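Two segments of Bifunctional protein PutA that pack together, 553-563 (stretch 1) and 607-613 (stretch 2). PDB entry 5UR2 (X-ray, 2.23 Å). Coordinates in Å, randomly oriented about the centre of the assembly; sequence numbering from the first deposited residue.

Stretch 1 (553-563) PCEQRAALVDK
Stretch 2 (607-613) HMRELQK

Two nearly antiparallel helices of one chain pack here around R609, an arginine of stretch 2 that reaches across to two acidic residues, while a small sulfur-rich apolar patch forms beside it. The helix of stretch 1 runs from C554 to K563 and continues beyond it, with P553 (phi/psi -56/146) at the N-cap position; the helix of stretch 2 enters at H607 and includes L611. Their axes approach to 9.2 Å at 175°, and the register sets C554 CA 6.3 Å from Q612 CA and E555 CA 6.4 Å from R609 CA. Helical phi/psi values lie near -65/-40, relaxing to -74/-13 at L611 and -68/-19 at Q612, before K613 turns extended (-82/123).

R609 leaves its backbone sideways but is extended (chi1 m, chi2 t, chi3 t, chi4 120°), so its end lies among E555, A558, A559 and D562. E555 (t, p, chi3 43°) receives it in a two-pronged salt bridge: R609 NE to E555 OE1 is 2.9 Å and R609 NH2 to E555 OE2 is 3.0 Å, both nearly linear. D562 (m, chi2 -36°) takes R609 NH1 on OD2 at 2.6 Å; R609 NH2 adds a weak bond to the same D562 OD2 at 3.2 Å. Both acids meet the guanidinium at its edge, leaving a face for A558, whose CB lies 3.5 Å from R609 CZ.

C554 (m) points toward stretch 2, its SG 3.6 Å from Q612 CB and 3.9 Å from M608 CE. M608 (t, p, chi3 -102°) also places SD 3.8 Å from R557 NH2, at that guanidinium's edge. Q612 (p, t, chi3 -51°) folds back so that NE2 donates to R609 O at 3.0 Å; its OE1 accepts from a water at 2.7 Å, which in turn accepts from E555 N at 3.0 Å, bridging the stretches.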

ATOM      1  N   PRO B 553       5.001 -20.109  -8.395  1.00 22.77           N
ATOM      2  CA  PRO B 553       4.218 -19.412  -7.361  1.00 24.22           C
ATOM      3  C   PRO B 553       5.085 -18.508  -6.491  1.00 21.52           C
ATOM      4  O   PRO B 553       6.252 -18.808  -6.195  1.00 23.12           O
ATOM      5  CB  PRO B 553       3.617 -20.562  -6.534  1.00 26.69           C
ATOM      6  CG  PRO B 553       3.573 -21.717  -7.467  1.00 26.90           C
ATOM      7  CD  PRO B 553       4.798 -21.568  -8.352  1.00 26.29           C
ATOM      8  N   CYS B 554       4.488 -17.389  -6.074  1.00 20.65           N
ATOM      9  CA  CYS B 554       5.209 -16.399  -5.278  1.00 17.66           C
ATOM     10  C   CYS B 554       5.894 -17.023  -4.074  1.00 17.54           C
ATOM     11  O   CYS B 554       7.055 -16.714  -3.790  1.00 19.82           O
ATOM     12  CB  CYS B 554       4.249 -15.297  -4.825  1.00 22.36           C
ATOM     13  SG  CYS B 554       3.488 -14.375  -6.199  1.00 26.75           S
ATOM     14  N   GLU B 555       5.192 -17.912  -3.362  1.00 17.79           N
ATOM     15  CA  GLU B 555       5.753 -18.543  -2.169  1.00 24.08           C
ATOM     16  C   GLU B 555       7.043 -19.297  -2.482  1.00 21.48           C
ATOM     17  O   GLU B 555       7.991 -19.266  -1.689  1.00 22.30           O
ATOM     18  CB  GLU B 555       4.718 -19.480  -1.537  1.00 27.31           C
ATOM     19  CG  GLU B 555       5.242 -20.305  -0.355  1.00 34.67           C
ATOM     20  CD  GLU B 555       5.885 -19.456   0.737  1.00 35.00           C
ATOM     21  OE1 GLU B 555       5.324 -18.384   1.081  1.00 25.06           O
ATOM     22  OE2 GLU B 555       6.967 -19.857   1.228  1.00 40.72           O
ATOM     23  N   GLN B 556       7.094 -19.989  -3.628  1.00 19.38           N
ATOM     24  CA  GLN B 556       8.295 -20.741  -3.996  1.00 23.10           C
ATOM     25  C   GLN B 556       9.422 -19.806  -4.428  1.00 20.84           C
ATOM     26  O   GLN B 556      10.595 -20.078  -4.156  1.00 18.32           O
ATOM     27  CB  GLN B 556       7.964 -21.750  -5.100  1.00 18.94           C
ATOM     28  CG  GLN B 556       7.029 -22.862  -4.642  1.00 17.62           C
ATOM     29  CD  GLN B 556       6.458 -23.715  -5.787  1.00 33.61           C
ATOM     30  OE1 GLN B 556       7.162 -24.103  -6.731  1.00 31.27           O
ATOM     31  NE2 GLN B 556       5.159 -24.014  -5.693  1.00 37.73           N
ATOM     32  N   ARG B 557       9.096 -18.707  -5.111  1.00 19.83           N
ATOM     33  CA  ARG B 557      10.144 -17.745  -5.447  1.00 24.76           C
ATOM     34  C   ARG B 557      10.695 -17.092  -4.186  1.00 21.09           C
ATOM     35  O   ARG B 557      11.916 -16.944  -4.037  1.00 21.49           O
ATOM     36  CB  ARG B 557       9.628 -16.691  -6.427  1.00 25.48           C
ATOM     37  CG  ARG B 557       8.987 -17.267  -7.685  1.00 21.37           C
ATOM     38  CD  ARG B 557       8.812 -16.196  -8.782  1.00 16.10           C
ATOM     39  NE  ARG B 557       8.127 -14.991  -8.318  1.00 18.10           N
ATOM     40  CZ  ARG B 557       6.903 -14.643  -8.687  1.00 20.65           C
ATOM     41  NH1 ARG B 557       6.222 -15.421  -9.519  1.00 18.02           N
ATOM     42  NH2 ARG B 557       6.360 -13.522  -8.226  1.00 14.50           N
ATOM     43  N   ALA B 558       9.804 -16.737  -3.252  1.00 16.83           N
ATOM     44  CA  ALA B 558      10.231 -16.153  -1.985  1.00 16.16           C
ATOM     45  C   ALA B 558      11.081 -17.127  -1.169  1.00 20.28           C
ATOM     46  O   ALA B 558      12.036 -16.710  -0.498  1.00 16.81           O
ATOM     47  CB  ALA B 558       9.013 -15.705  -1.180  1.00 14.18           C
ATOM     48  N   ALA B 559      10.744 -18.425  -1.201  1.00 15.97           N
ATOM     49  CA  ALA B 559      11.529 -19.415  -0.462  1.00 18.36           C
ATOM     50  C   ALA B 559      12.948 -19.541  -1.025  1.00 20.39           C
ATOM     51  O   ALA B 559      13.905 -19.769  -0.275  1.00 24.04           O
ATOM     52  CB  ALA B 559      10.812 -20.770  -0.481  1.00 16.54           C
ATOM     53  N   LEU B 560      13.103 -19.414  -2.347  1.00 18.26           N
ATOM     54  CA  LEU B 560      14.444 -19.413  -2.936  1.00 19.56           C
ATOM     55  C   LEU B 560      15.248 -18.216  -2.448  1.00 20.76           C
ATOM     56  O   LEU B 560      16.436 -18.346  -2.120  1.00 19.54           O
ATOM     57  CB  LEU B 560      14.352 -19.417  -4.466  1.00 18.37           C
ATOM     58  CG  LEU B 560      14.045 -20.802  -5.062  1.00 24.81           C
ATOM     59  CD1 LEU B 560      13.821 -20.770  -6.566  1.00 18.10           C
ATOM     60  CD2 LEU B 560      15.194 -21.755  -4.747  1.00 24.27           C
ATOM     61  N   VAL B 561      14.599 -17.051  -2.349  1.00 22.00           N
ATOM     62  CA  VAL B 561      15.260 -15.846  -1.858  1.00 16.49           C
ATOM     63  C   VAL B 561      15.605 -15.973  -0.372  1.00 21.89           C
ATOM     64  O   VAL B 561      16.653 -15.486   0.084  1.00 22.75           O
ATOM     65  CB  VAL B 561      14.380 -14.626  -2.155  1.00 18.92           C
ATOM     66  CG1 VAL B 561      14.951 -13.375  -1.462  1.00 13.18           C
ATOM     67  CG2 VAL B 561      14.325 -14.437  -3.647  1.00 13.45           C
ATOM     68  N   ASP B 562      14.729 -16.615   0.408  1.00 17.25           N
ATOM     69  CA  ASP B 562      15.053 -16.885   1.808  1.00 24.48           C
ATOM     70  C   ASP B 562      16.256 -17.809   1.928  1.00 25.13           C
ATOM     71  O   ASP B 562      17.108 -17.617   2.802  1.00 20.75           O
ATOM     72  CB  ASP B 562      13.851 -17.487   2.541  1.00 27.32           C
ATOM     73  CG  ASP B 562      12.907 -16.427   3.093  1.00 36.70           C
ATOM     74  OD1 ASP B 562      13.381 -15.350   3.535  1.00 46.16           O
ATOM     75  OD2 ASP B 562      11.692 -16.692   3.117  1.00 43.31           O
ATOM     76  N   LYS B 563      16.338 -18.831   1.070  1.00 22.74           N
ATOM     77  CA  LYS B 563      17.472 -19.738   1.146  1.00 16.83           C
ATOM     78  C   LYS B 563      18.761 -19.005   0.814  1.00 17.06           C
ATOM     79  O   LYS B 563      19.788 -19.223   1.468  1.00 22.39           O
ATOM     80  CB  LYS B 563      17.278 -20.935   0.209  1.00 26.68           C
ATOM     81  CG  LYS B 563      18.259 -22.086   0.482  1.00 40.54           C
ATOM     82  CD  LYS B 563      17.978 -23.310  -0.403  1.00 52.11           C
ATOM     83  CE  LYS B 563      19.002 -24.434  -0.172  1.00 50.54           C
ATOM     84  NZ  LYS B 563      18.896 -25.505  -1.211  1.00 44.56           N
ATOM     85  N   HIS B 607       7.778  -8.940   1.345  1.00 18.41           N
ATOM     86  CA  HIS B 607       6.842  -8.082   0.615  1.00 18.32           C
ATOM     87  C   HIS B 607       6.103  -8.861  -0.471  1.00 20.83           C
ATOM     88  O   HIS B 607       4.893  -8.683  -0.653  1.00 21.41           O
ATOM     89  CB  HIS B 607       7.580  -6.887   0.012  1.00 13.19           C
ATOM     90  CG  HIS B 607       6.703  -5.712  -0.290  1.00 21.46           C
ATOM     91  ND1 HIS B 607       7.142  -4.624  -1.021  1.00 22.29           N
ATOM     92  CD2 HIS B 607       5.416  -5.445   0.047  1.00 18.55           C
ATOM     93  CE1 HIS B 607       6.163  -3.742  -1.121  1.00 19.68           C
ATOM     94  NE2 HIS B 607       5.105  -4.219  -0.485  1.00 20.62           N
ATOM     95  N   MET B 608       6.814  -9.731  -1.197  1.00 15.82           N
ATOM     96  CA  MET B 608       6.165 -10.501  -2.252  1.00 15.66           C
ATOM     97  C   MET B 608       5.085 -11.399  -1.672  1.00 23.26           C
ATOM     98  O   MET B 608       4.023 -11.584  -2.280  1.00 24.02           O
ATOM     99  CB  MET B 608       7.205 -11.330  -3.010  1.00 13.40           C
ATOM    100  CG  MET B 608       6.676 -12.031  -4.290  1.00 15.36           C
ATOM    101  SD  MET B 608       6.262 -10.799  -5.578  1.00 19.65           S
ATOM    102  CE  MET B 608       4.465 -10.704  -5.479  1.00 18.09           C
ATOM    103  N   ARG B 609       5.327 -11.930  -0.472  1.00 18.24           N
ATOM    104  CA  ARG B 609       4.331 -12.752   0.196  1.00 20.03           C
ATOM    105  C   ARG B 609       3.093 -11.951   0.553  1.00 21.26           C
ATOM    106  O   ARG B 609       1.984 -12.504   0.532  1.00 22.98           O
ATOM    107  CB  ARG B 609       4.936 -13.401   1.436  1.00 18.46           C
ATOM    108  CG  ARG B 609       5.909 -14.519   1.098  1.00 17.59           C
ATOM    109  CD  ARG B 609       6.566 -15.086   2.363  1.00 16.26           C
ATOM    110  NE  ARG B 609       7.208 -16.345   2.045  1.00 21.46           N
ATOM    111  CZ  ARG B 609       8.509 -16.587   2.182  1.00 24.81           C
ATOM    112  NH1 ARG B 609       9.316 -15.650   2.663  1.00 22.48           N
ATOM    113  NH2 ARG B 609       8.997 -17.779   1.846  1.00 25.41           N
ATOM    114  N   GLU B 610       3.243 -10.649   0.836  1.00 19.36           N
ATOM    115  CA  GLU B 610       2.059  -9.806   0.991  1.00 24.37           C
ATOM    116  C   GLU B 610       1.392  -9.530  -0.357  1.00 25.96           C
ATOM    117  O   GLU B 610       0.169  -9.648  -0.484  1.00 23.00           O
ATOM    118  CB  GLU B 610       2.406  -8.488   1.685  1.00 26.50           C
ATOM    119  CG  GLU B 610       2.890  -8.619   3.108  1.00 39.70           C
ATOM    120  CD  GLU B 610       3.282  -7.276   3.697  1.00 57.62           C
ATOM    121  OE1 GLU B 610       4.432  -6.831   3.470  1.00 63.97           O
ATOM    122  OE2 GLU B 610       2.426  -6.653   4.368  1.00 60.88           O
ATOM    123  N   LEU B 611       2.178  -9.135  -1.372  1.00 19.16           N
ATOM    124  CA  LEU B 611       1.608  -8.668  -2.636  1.00 17.66           C
ATOM    125  C   LEU B 611       1.023  -9.797  -3.495  1.00 16.41           C
ATOM    126  O   LEU B 611       0.322  -9.506  -4.465  1.00 22.91           O
ATOM    127  CB  LEU B 611       2.677  -7.890  -3.425  1.00 20.93           C
ATOM    128  CG  LEU B 611       3.123  -6.557  -2.785  1.00 24.64           C
ATOM    129  CD1 LEU B 611       4.260  -5.922  -3.551  1.00 28.61           C
ATOM    130  CD2 LEU B 611       1.999  -5.550  -2.622  1.00 18.25           C
ATOM    131  N   GLN B 612       1.294 -11.072  -3.177  1.00 18.19           N
ATOM    132  CA  GLN B 612       0.680 -12.173  -3.919  1.00 18.13           C
ATOM    133  C   GLN B 612      -0.820 -12.248  -3.680  1.00 23.70           C
ATOM    134  O   GLN B 612      -1.529 -12.884  -4.461  1.00 30.30           O
ATOM    135  CB  GLN B 612       1.298 -13.521  -3.519  1.00 18.18           C
ATOM    136  CG  GLN B 612       0.808 -14.012  -2.122  1.00 19.54           C
ATOM    137  CD  GLN B 612       1.481 -15.309  -1.692  1.00 26.09           C
ATOM    138  OE1 GLN B 612       1.511 -16.289  -2.444  1.00 32.80           O
ATOM    139  NE2 GLN B 612       2.049 -15.310  -0.485  1.00 24.04           N
ATOM    140  N   LYS B 613      -1.312 -11.640  -2.615  1.00 24.95           N
ATOM    141  CA  LYS B 613      -2.710 -11.773  -2.271  1.00 28.45           C
ATOM    142  C   LYS B 613      -3.532 -10.803  -3.110  1.00 25.38           C
ATOM    143  O   LYS B 613      -3.271  -9.595  -3.072  1.00 22.31           O
ATOM    144  CB  LYS B 613      -2.932 -11.496  -0.797  1.00 27.66           C
ATOM    145  CG  LYS B 613      -4.380 -11.691  -0.380  1.00 42.01           C
ATOM    146  CD  LYS B 613      -4.625 -11.358   1.096  1.00 50.45           C
ATOM    147  CE  LYS B 613      -6.086 -11.588   1.463  1.00 54.32           C
ATOM    148  NZ  LYS B 613      -6.436 -10.901   2.735  1.00 58.43           N
TER
HETATM  149  O   HOH W   1       2.245 -18.391  -3.939  1.00 24.92           O